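Local coordinates for protein VESB protease (PDB 4LK4) that acts as an extracellular serine protease of Vibrio cholerae, probably a trypsin-like endopeptidase that cleaves peptide bonds in proteins, at residues A[128-131]-A[132-135]; A[204-207]-A[208-211]; A[319-322]-A[323-327]. The protein carries 1 engineered substitution. All blocks are in the same frame, centred on the assembly; numbering follows the deposited sequence.

Interaction 1 of 3, residues A[128-131]-A[132-135]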
loop_
_atom_site.group_PDB
_atom_site.type_symbol
_atom_site.label_atom_id
_atom_site.label_comp_id
_atom_site.label_asym_id
_atom_site.label_seq_id
_atom_site.Cartn_x
_atom_site.Cartn_y
_atom_site.Cartn_z
ATOM N N SER A 128 -15.504 -14.154 -8.535
ATOM C CA SER A 128 -16.818 -14.202 -9.246
ATOM C C SER A 128 -16.780 -13.872 -10.724
ATOM O O SER A 128 -17.750 -14.084 -11.439
ATOM C CB SER A 128 -17.801 -13.206 -8.636
ATOM O OG SER A 128 -17.862 -13.365 -7.231
ATOM N N LEU A 129 -15.662 -13.307 -11.160
ATOM C CA LEU A 129 -15.546 -12.719 -12.473
ATOM C C LEU A 129 -15.067 -13.749 -13.476
ATOM O O LEU A 129 -14.039 -14.374 -13.261
ATOM C CB LEU A 129 -14.550 -11.557 -12.416
ATOM C CG LEU A 129 -14.962 -10.342 -11.582
ATOM C CD1 LEU A 129 -13.935 -9.231 -11.763
ATOM C CD2 LEU A 129 -16.349 -9.836 -11.925
ATOM N N PRO A 130 -15.799 -13.920 -14.582
ATOM C CA PRO A 130 -15.264 -14.803 -15.612
ATOM C C PRO A 130 -14.127 -14.126 -16.363
ATOM O O PRO A 130 -14.021 -12.897 -16.359
ATOM C CB PRO A 130 -16.448 -14.994 -16.547
ATOM C CG PRO A 130 -17.183 -13.707 -16.439
ATOM C CD PRO A 130 -17.108 -13.365 -14.979
ATOM N N ALA A 131 -13.298 -14.945 -17.000
ATOM C CA ALA A 131 -12.244 -14.473 -17.878
ATOM C C ALA A 131 -12.902 -13.623 -18.949
ATOM O O ALA A 131 -14.026 -13.871 -19.338
ATOM C CB ALA A 131 -11.493 -15.652 -18.509
ATOM N N LEU A 132 -12.176 -12.605 -19.386
ATOM C CA LEU A 132 -12.645 -11.605 -20.347
ATOM C C LEU A 132 -13.558 -10.549 -19.769
ATOM O O LEU A 132 -14.028 -9.721 -20.500
ATOM C CB LEU A 132 -13.305 -12.248 -21.552
ATOM C CG LEU A 132 -12.441 -13.148 -22.442
ATOM C CD1 LEU A 132 -13.199 -13.366 -23.738
ATOM C CD2 LEU A 132 -11.094 -12.578 -22.813
ATOM N N THR A 133 -13.822 -10.573 -18.473
ATOM C CA THR A 133 -14.486 -9.452 -17.829
ATOM C C THR A 133 -13.730 -8.167 -18.219
ATOM O O THR A 133 -12.532 -8.079 -18.047
ATOM C CB THR A 133 -14.487 -9.623 -16.307
ATOM O OG1 THR A 133 -15.331 -10.730 -15.957
ATOM C CG2 THR A 133 -14.943 -8.336 -15.611
ATOM N N PRO A 134 -14.431 -7.190 -18.811
ATOM C CA PRO A 134 -13.753 -5.966 -19.207
ATOM C C PRO A 134 -13.304 -5.156 -17.994
ATOM O O PRO A 134 -14.096 -4.952 -17.076
ATOM C CB PRO A 134 -14.850 -5.208 -19.984
ATOM C CG PRO A 134 -15.802 -6.277 -20.435
ATOM C CD PRO A 134 -15.830 -7.227 -19.299
ATOM N N LEU A 135 -12.055 -4.695 -17.992
ATOM C CA LEU A 135 -11.555 -3.856 -16.929
ATOM C C LEU A 135 -10.911 -2.625 -17.530
ATOM O O LEU A 135 -10.499 -2.638 -18.685
ATOM C CB LEU A 135 -10.513 -4.623 -16.098
ATOM C CG LEU A 135 -10.914 -6.034 -15.652
ATOM C CD1 LEU A 135 -9.710 -6.715 -15.018
ATOM C CD2 LEU A 135 -12.054 -5.996 -14.664
#
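P130 and T133 meet across a type II beta turn that runs from P130 to T133. The turn leads from the loop after helix 125-128 into strand 134-139 of the trypsin-like domain. The contact is local and lies at the surface.

L132 is the third residue of the turn, with phi positive at 78°, as a type II turn requires there. The peptide between A131 and L132 bridges the two arms of the turn. L132 also pairs by backbone with L162, and its side chain touches D161 of strand 156-162.

T133 carries most of the contact. Its backbone N donates to P130 O at 3.1 Å and closes the turn. Its hydroxyl OG1 donates to the same P130 O at 2.6 Å. That second donor lies in the carbonyl plane, on a lone pair, whereas the backbone N is tilted from the plane. One carbonyl oxygen is thus gripped twice by one residue. OG1 stands beside the backbone N of T133 (chi1 -68°), which brings both donors to P130 O. OG1 also rests against the proline ring, 3.3 Å from P130 CD. L129 and T133 cross at about a right angle. There L129 CB is 3.7 Å from T133 OG1, and L129 CD1 is 4.1 Å from T133 CG2.

Strand 134-139 starts at P134. L135 is buried and packs on V160 and L212. L129 shares L212 and also touches L162, so the arm before the turn faces the same sheet. Between the two leucines, L135 CD2 lies 4.7 Å from L129 CD1.

Interaction 2 of 3, residues A[204-207]-A[208-211]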
loop_
_atom_site.group_PDB
_atom_site.type_symbol
_atom_site.label_atom_id
_atom_site.label_comp_id
_atom_site.label_asym_id
_atom_site.label_seq_id
_atom_site.Cartn_x
_atom_site.Cartn_y
_atom_site.Cartn_z
ATOM N N VAL A 204 -10.149 -1.118 -12.498
ATOM C CA VAL A 204 -11.502 -1.159 -11.988
ATOM C C VAL A 204 -12.356 -2.012 -12.896
ATOM O O VAL A 204 -12.068 -2.137 -14.078
ATOM C CB VAL A 204 -12.109 0.271 -11.906
ATOM C CG1 VAL A 204 -11.180 1.203 -11.145
ATOM C CG2 VAL A 204 -12.366 0.855 -13.275
ATOM N N VAL A 205 -13.432 -2.575 -12.367
ATOM C CA VAL A 205 -14.378 -3.335 -13.202
ATOM C C VAL A 205 -15.075 -2.315 -14.088
ATOM O O VAL A 205 -15.636 -1.336 -13.588
ATOM C CB VAL A 205 -15.409 -4.101 -12.355
ATOM C CG1 VAL A 205 -16.271 -4.995 -13.223
ATOM C CG2 VAL A 205 -14.710 -4.954 -11.305
ATOM N N LYS A 206 -15.047 -2.526 -15.405
ATOM C CA LYS A 206 -15.562 -1.531 -16.337
ATOM C C LYS A 206 -17.030 -1.190 -16.061
ATOM O O LYS A 206 -17.374 -0.007 -16.046
ATOM C CB LYS A 206 -15.353 -1.981 -17.774
ATOM C CG LYS A 206 -15.923 -1.029 -18.814
ATOM C CD LYS A 206 -15.258 -1.291 -20.153
ATOM C CE LYS A 206 -15.841 -0.420 -21.266
ATOM N NZ LYS A 206 -15.086 0.870 -21.358
ATOM N N THR A 207 -17.871 -2.198 -15.828
ATOM C CA THR A 207 -19.233 -1.950 -15.345
ATOM C C THR A 207 -19.258 -1.943 -13.811
ATOM O O THR A 207 -18.996 -2.968 -13.192
ATOM C CB THR A 207 -20.233 -3.026 -15.845
ATOM O OG1 THR A 207 -20.052 -3.240 -17.247
ATOM C CG2 THR A 207 -21.671 -2.585 -15.602
ATOM N N GLY A 208 -19.587 -0.804 -13.204
ATOM C CA GLY A 208 -19.625 -0.673 -11.731
ATOM C C GLY A 208 -18.453 0.112 -11.151
ATOM O O GLY A 208 -18.582 0.777 -10.126
ATOM N N ARG A 209 -17.293 0.033 -11.797
ATOM C CA ARG A 209 -16.138 0.887 -11.455
ATOM C C ARG A 209 -15.453 0.545 -10.143
ATOM O O ARG A 209 -14.644 1.327 -9.667
ATOM C CB ARG A 209 -16.506 2.383 -11.393
ATOM C CG ARG A 209 -17.421 2.907 -12.484
ATOM C CD ARG A 209 -16.900 2.615 -13.872
ATOM N NE ARG A 209 -15.674 3.349 -14.166
ATOM C CZ ARG A 209 -15.051 3.295 -15.339
ATOM N NH1 ARG A 209 -15.543 2.543 -16.343
ATOM N NH2 ARG A 209 -13.936 3.996 -15.512
ATOM N N GLU A 210 -15.774 -0.590 -9.546
ATOM C CA GLU A 210 -15.172 -0.954 -8.264
ATOM C C GLU A 210 -13.691 -1.234 -8.583
ATOM O O GLU A 210 -13.381 -1.799 -9.640
ATOM C CB GLU A 210 -15.860 -2.188 -7.646
ATOM C CG GLU A 210 -17.378 -2.066 -7.352
ATOM C CD GLU A 210 -18.330 -2.350 -8.555
ATOM O OE1 GLU A 210 -17.897 -2.666 -9.706
ATOM O OE2 GLU A 210 -19.565 -2.257 -8.346
ATOM N N GLN A 211 -12.780 -0.805 -7.709
ATOM C CA GLN A 211 -11.369 -1.096 -7.921
ATOM C C GLN A 211 -11.098 -2.536 -7.585
ATOM O O GLN A 211 -11.215 -2.941 -6.445
ATOM C CB GLN A 211 -10.463 -0.204 -7.090
ATOM C CG GLN A 211 -9.000 -0.552 -7.255
ATOM C CD GLN A 211 -8.068 0.461 -6.593
ATOM O OE1 GLN A 211 -8.494 1.472 -6.026
ATOM N NE2 GLN A 211 -6.789 0.195 -6.685
HETATM O O HOH W 1 -14.157 2.495 -18.829
#
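V205 and E210 join the two arms of a beta hairpin between strands 202-205 and 211-216, in the trypsin-like domain. V205 N donates to E210 O at 2.8 Å, with an N-H...O angle of 157°. The donor lies nearly along the C=O axis. A second bond runs from R209 N to V205 O, also 2.8 Å. It joins residues four apart and so closes an alpha-turn. Beyond these bonds V204 and Q211 form an antiparallel non-hydrogen-bonded pair. E210 O also receives a CA-H...O contact from V204 CA at 3.1 Å.

The side chain of R209 folds back over the turn. Its chain bends at chi2 and chi3, which brings the guanidinium to K206. NH1 donates to K206 O at 3.2 Å, in the carbonyl plane and on a lone pair. That oxygen stands 20° out of the guanidinium plane. One face of the guanidinium is covered by V204 CG2, offset toward the rim; V204 CG2 is 4.2 Å from R209 CZ. The E210 chain bends at chi2, which brings OE1 near V205 CB.

G208 has positive phi (106°), a conformation well suited to glycine, in which the T207 carbonyl O lies close to where a CB would be.

Farther out, K206 NZ and R209 NH1 are like charges 5.3 Å apart. K206 NZ has a salt bridge to D159, which would offset part of that repulsion. R209 also packs on W22. Q211 OE1 bonds to S44, and Q211 NE2 to G213 O. The two basic groups share a water at the guanidinium edge. It accepts from both, 3.1 Å from K206 NZ and 2.8 Å from R209 NH1.

Interaction 3 of 3, residues A[319-322]-A[323-327]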
loop_
_atom_site.group_PDB
_atom_site.type_symbol
_atom_site.label_atom_id
_atom_site.label_comp_id
_atom_site.label_asym_id
_atom_site.label_seq_id
_atom_site.Cartn_x
_atom_site.Cartn_y
_atom_site.Cartn_z
ATOM N N ALA A 319 22.488 -8.665 18.414
ATOM C CA ALA A 319 22.979 -9.423 17.275
ATOM C C ALA A 319 24.380 -9.910 17.577
ATOM O O ALA A 319 25.337 -9.124 17.577
ATOM C CB ALA A 319 22.984 -8.566 16.027
ATOM N N GLN A 320 24.493 -11.202 17.854
ATOM C CA GLN A 320 25.773 -11.806 18.186
ATOM C C GLN A 320 26.237 -12.802 17.121
ATOM O O GLN A 320 27.355 -13.297 17.207
ATOM C CB GLN A 320 25.688 -12.464 19.566
ATOM C CG GLN A 320 25.481 -11.467 20.707
ATOM C CD GLN A 320 26.728 -10.627 21.025
ATOM O OE1 GLN A 320 27.694 -11.123 21.629
ATOM N NE2 GLN A 320 26.705 -9.343 20.641
ATOM N N HIS A 321 25.393 -13.079 16.123
ATOM C CA HIS A 321 25.749 -13.952 15.003
ATOM C C HIS A 321 25.696 -13.205 13.687
ATOM O O HIS A 321 25.199 -12.076 13.602
ATOM C CB HIS A 321 24.780 -15.125 14.893
ATOM C CG HIS A 321 24.680 -15.944 16.132
ATOM N ND1 HIS A 321 23.739 -15.703 17.111
ATOM C CD2 HIS A 321 25.403 -17.005 16.553
ATOM C CE1 HIS A 321 23.892 -16.579 18.085
ATOM N NE2 HIS A 321 24.894 -17.381 17.771
ATOM N N TYR A 322 26.178 -13.888 12.654
ATOM C CA TYR A 322 26.231 -13.360 11.300
ATOM C C TYR A 322 25.048 -13.853 10.490
ATOM O O TYR A 322 25.065 -14.967 9.963
ATOM C CB TYR A 322 27.543 -13.790 10.631
ATOM C CG TYR A 322 28.773 -13.127 11.217
ATOM C CD1 TYR A 322 28.837 -11.741 11.331
ATOM C CD2 TYR A 322 29.869 -13.874 11.630
ATOM C CE1 TYR A 322 29.944 -11.112 11.843
ATOM C CE2 TYR A 322 30.994 -13.249 12.155
ATOM C CZ TYR A 322 31.017 -11.867 12.256
ATOM O OH TYR A 322 32.095 -11.205 12.768
ATOM N N ARG A 323 24.023 -13.016 10.382
ATOM C CA ARG A 323 22.789 -13.401 9.701
ATOM C C ARG A 323 21.824 -12.224 9.545
ATOM O O ARG A 323 22.110 -11.102 9.965
ATOM C CB ARG A 323 22.105 -14.558 10.453
ATOM C CG ARG A 323 21.820 -14.299 11.928
ATOM C CD ARG A 323 21.238 -15.546 12.587
ATOM N NE ARG A 323 20.208 -15.256 13.593
ATOM C CZ ARG A 323 18.984 -14.781 13.326
ATOM N NH1 ARG A 323 18.616 -14.498 12.081
ATOM N NH2 ARG A 323 18.117 -14.566 14.313
ATOM N N GLN A 324 20.689 -12.493 8.911
ATOM C CA GLN A 324 19.619 -11.521 8.818
ATOM C C GLN A 324 18.694 -11.624 10.008
ATOM O O GLN A 324 18.200 -12.696 10.323
ATOM C CB GLN A 324 18.796 -11.783 7.588
ATOM C CG GLN A 324 19.612 -11.881 6.320
ATOM C CD GLN A 324 18.754 -11.623 5.093
ATOM O OE1 GLN A 324 18.116 -10.563 4.971
ATOM N NE2 GLN A 324 18.714 -12.600 4.188
ATOM N N TYR A 325 18.443 -10.500 10.651
ATOM C CA TYR A 325 17.490 -10.446 11.737
ATOM C C TYR A 325 16.249 -9.747 11.223
ATOM O O TYR A 325 16.332 -8.675 10.637
ATOM C CB TYR A 325 18.067 -9.680 12.937
ATOM C CG TYR A 325 19.216 -10.377 13.617
ATOM C CD1 TYR A 325 20.504 -10.357 13.067
ATOM C CD2 TYR A 325 19.032 -11.047 14.827
ATOM C CE1 TYR A 325 21.560 -10.992 13.705
ATOM C CE2 TYR A 325 20.091 -11.679 15.471
ATOM C CZ TYR A 325 21.344 -11.650 14.903
ATOM O OH TYR A 325 22.379 -12.282 15.533
ATOM N N GLN A 326 15.100 -10.377 11.434
ATOM C CA GLN A 326 13.832 -9.779 11.101
ATOM C C GLN A 326 12.794 -10.197 12.106
ATOM O O GLN A 326 12.297 -11.326 12.059
ATOM C CB GLN A 326 13.379 -10.205 9.709
ATOM C CG GLN A 326 12.185 -9.403 9.210
ATOM C CD GLN A 326 11.727 -9.855 7.845
ATOM O OE1 GLN A 326 12.049 -9.225 6.831
ATOM N NE2 GLN A 326 10.992 -10.954 7.805
ATOM N N TYR A 327 12.458 -9.282 13.011
ATOM C CA TYR A 327 11.478 -9.576 14.053
ATOM C C TYR A 327 10.244 -8.704 13.939
ATOM O O TYR A 327 10.339 -7.485 13.924
ATOM C CB TYR A 327 12.075 -9.411 15.453
ATOM C CG TYR A 327 13.232 -10.311 15.751
ATOM C CD1 TYR A 327 13.135 -11.686 15.575
ATOM C CD2 TYR A 327 14.423 -9.800 16.250
ATOM C CE1 TYR A 327 14.205 -12.527 15.887
ATOM C CE2 TYR A 327 15.488 -10.630 16.553
ATOM C CZ TYR A 327 15.381 -11.988 16.360
ATOM O OH TYR A 327 16.450 -12.808 16.664
#
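Y325 reaches back to the backbone of H321, four residues earlier. This is a tyrosine corner, a feature of Greek-key beta sandwiches, and it lies in the Ig-like domain. It spans the loop between strands 310-319 and 324-335, which are not neighbours in the sheet.

The hydrogen bonds gather on the phenol oxygen. H321 N donates to Y325 OH at 3.2 Å, with a fairly straight N-H...O angle of 158°. Q320 N also donates to Y325 OH, weakly, at 3.3 Å and 121°. Two successive peptide N-H groups thus share one hydroxyl, H321 well aligned and Q320 only weakly. The ring stands beside its own backbone N (chi1 -67°), which aims the hydroxyl back at the loop. The loop has a further tie to T350, whose OG1 bonds to both H321 O and R323 N.

Apolar contact supports the ring of Y325. A319 CB lies 3.6 Å from Y325 CE1. V317 and L348 also touch this buried side chain, so it is held among strands 310-319 and 338-349. The side chain of H321 crosses that of Y325 at about a right angle. The imidazole meets Y325 OH at its edge, and H321 CB is 3.8 Å from that oxygen.

Flat groups meet on one face of the tyrosine. R323 places CG in the crowded position between its backbone N and carbonyl carbon, and the chain then bends at chi3. This lays the guanidinium over the ring, offset toward the rim. NH2 forms a long, weak ion pair with D291. R323 CZ comes 3.9 Å from Y325 CE2.

Interactions 1 and 2 belong to the same sheet of the trypsin-like domain. Their strands 134-139 and 202-205 are neighbours. They touch directly: P134 O and K206 N form a probable hydrogen bond at 3.1 Å, and L135 CB packs 3.6 Å from V204 O. Interaction 3 lies in the Ig-like domain, its centre about 45 Å from each of the other two. Interaction 1 is a surface turn, while interactions 2 and 3 are partly buried. The chemistry differs accordingly. In 128-135 one carbonyl accepts twice; in 204-211 backbone pairing is joined by a charged side chain and water; in 319-327 a buried phenol receives peptide N-H groups.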